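PDB 6FRL: tryptophan halogenase superfamily, which is a flavin-dependent halogenase that prefers bromination over chlorination, probably of aromatic substrates. Local coordinates for residues 148-153 with 161-166. Residues are numbered along the deposited sequence; the frame is centred on the assembly and turned at random.
Sequences TLPSPH and FDWALH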
# COMPACT_ATOMS: atom_id res chain seq x y z
N THR B 148 -25.47 -3.65 -15.49
CA THR B 148 -24.95 -2.78 -16.55
C THR B 148 -23.44 -2.63 -16.39
O THR B 148 -22.89 -2.70 -15.27
CB THR B 148 -25.63 -1.38 -16.56
OG1 THR B 148 -25.29 -0.68 -17.75
CG2 THR B 148 -25.22 -0.50 -15.36
N LEU B 149 -22.75 -2.43 -17.51
CA LEU B 149 -21.33 -2.11 -17.45
C LEU B 149 -21.13 -0.81 -16.66
O LEU B 149 -21.85 0.14 -16.89
CB LEU B 149 -20.73 -1.98 -18.87
CG LEU B 149 -20.73 -3.22 -19.78
CD1 LEU B 149 -19.94 -2.91 -21.07
CD2 LEU B 149 -20.19 -4.47 -19.08
N PRO B 150 -20.17 -0.77 -15.71
CA PRO B 150 -19.86 0.51 -15.06
C PRO B 150 -19.33 1.57 -16.04
O PRO B 150 -18.73 1.22 -17.04
CB PRO B 150 -18.75 0.16 -14.07
CG PRO B 150 -18.18 -1.07 -14.60
CD PRO B 150 -19.30 -1.84 -15.21
N SER B 151 -19.58 2.84 -15.74
CA SER B 151 -19.09 3.94 -16.58
C SER B 151 -17.59 4.00 -16.51
O SER B 151 -17.05 3.77 -15.43
CB SER B 151 -19.68 5.28 -16.13
OG SER B 151 -21.01 5.38 -16.58
N PRO B 152 -16.93 4.24 -17.66
CA PRO B 152 -15.47 4.42 -17.60
C PRO B 152 -14.98 5.67 -16.87
O PRO B 152 -13.98 5.57 -16.15
CB PRO B 152 -15.05 4.45 -19.08
CG PRO B 152 -16.12 3.74 -19.80
CD PRO B 152 -17.39 4.03 -19.05
N HIS B 153 -15.69 6.80 -17.00
CA HIS B 153 -15.27 8.08 -16.43
C HIS B 153 -16.49 8.62 -15.65
O HIS B 153 -17.21 9.51 -16.14
CB HIS B 153 -14.81 9.03 -17.55
CG HIS B 153 -13.54 8.62 -18.24
ND1 HIS B 153 -12.31 8.70 -17.63
CD2 HIS B 153 -13.31 8.15 -19.49
CE1 HIS B 153 -11.37 8.28 -18.46
NE2 HIS B 153 -11.95 7.94 -19.60
N PHE B 161 -18.57 0.89 -9.44
CA PHE B 161 -18.65 -0.51 -8.98
C PHE B 161 -17.83 -1.36 -9.96
O PHE B 161 -17.54 -0.88 -11.07
CB PHE B 161 -20.11 -1.02 -8.87
CG PHE B 161 -20.87 -1.03 -10.18
CD1 PHE B 161 -21.35 0.15 -10.72
CD2 PHE B 161 -21.11 -2.21 -10.87
CE1 PHE B 161 -22.08 0.14 -11.92
CE2 PHE B 161 -21.81 -2.21 -12.08
CZ PHE B 161 -22.30 -1.03 -12.60
N ASP B 162 -17.45 -2.57 -9.55
CA ASP B 162 -16.86 -3.54 -10.48
C ASP B 162 -17.68 -4.85 -10.51
O ASP B 162 -18.69 -4.99 -9.79
CB ASP B 162 -15.37 -3.73 -10.17
CG ASP B 162 -14.51 -4.08 -11.40
OD1 ASP B 162 -15.03 -4.27 -12.54
OD2 ASP B 162 -13.28 -4.21 -11.20
N TRP B 163 -17.27 -5.77 -11.37
CA TRP B 163 -18.01 -7.02 -11.56
C TRP B 163 -17.09 -8.13 -12.01
O TRP B 163 -15.99 -7.88 -12.53
CB TRP B 163 -19.12 -6.82 -12.59
CG TRP B 163 -18.64 -6.53 -14.02
CD1 TRP B 163 -18.12 -5.36 -14.52
CD2 TRP B 163 -18.66 -7.46 -15.14
NE1 TRP B 163 -17.81 -5.51 -15.86
CE2 TRP B 163 -18.15 -6.78 -16.26
CE3 TRP B 163 -19.07 -8.79 -15.28
CZ2 TRP B 163 -18.04 -7.38 -17.48
CZ3 TRP B 163 -18.95 -9.39 -16.53
CH2 TRP B 163 -18.45 -8.69 -17.60
N ALA B 164 -17.53 -9.36 -11.82
CA ALA B 164 -16.72 -10.54 -12.14
C ALA B 164 -17.59 -11.61 -12.79
O ALA B 164 -18.70 -11.29 -13.22
CB ALA B 164 -16.01 -11.07 -10.87
N LEU B 165 -17.08 -12.84 -12.88
CA LEU B 165 -17.79 -13.94 -13.52
C LEU B 165 -18.14 -15.11 -12.59
O LEU B 165 -17.40 -15.44 -11.63
CB LEU B 165 -16.96 -14.52 -14.67
CG LEU B 165 -16.32 -13.56 -15.66
CD1 LEU B 165 -15.60 -14.36 -16.75
CD2 LEU B 165 -17.37 -12.62 -16.22
N HIS B 166 -19.29 -15.71 -12.89
CA HIS B 166 -19.56 -17.09 -12.54
C HIS B 166 -19.26 -17.85 -13.82
O HIS B 166 -19.81 -17.50 -14.86
CB HIS B 166 -21.05 -17.30 -12.16
CG HIS B 166 -21.53 -16.42 -11.04
ND1 HIS B 166 -22.50 -15.46 -11.23
CD2 HIS B 166 -21.19 -16.37 -9.73
CE1 HIS B 166 -22.73 -14.85 -10.08
NE2 HIS B 166 -21.94 -15.38 -9.15
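The loop between helix 137-143 and strand 164-168 folds back on itself here, and P150 packs against both the F161 and W163 rings. P150 CB sits over one face of the F161 ring in a CH-pi contact, 4.1 Å from the centroid of that ring, 16° off its normal and offset toward the rim. The same P150 CB touches F161 O at 3.4 Å. P150 CD meets W163 CD1 at 3.8 Å. T148 O comes to the edge of the F161 ring in its plane, 3.2 Å from F161 CZ. L137 and L141 of helix 137-143 also touch the F161 side chain. The loop thus packs against the helix it leaves, just ahead of strand 164-168, the middle strand of a three-stranded antiparallel sheet in this flavin-dependent halogenase. An alanine at F161 would probably leave P150 CB without its aromatic face and open a gap beside L137 and L141. L149 adds an apolar contact, with L149 CD2 4.0 Å from W163 CZ2. The indole also makes a cation-pi contact with R63 and an edge-to-face contact with F147. D162 OD1 accepts a weak hydrogen bond from W163 N and forms a salt bridge with R63 NH2, while R63 NE hydrogen-bonds to W163 O.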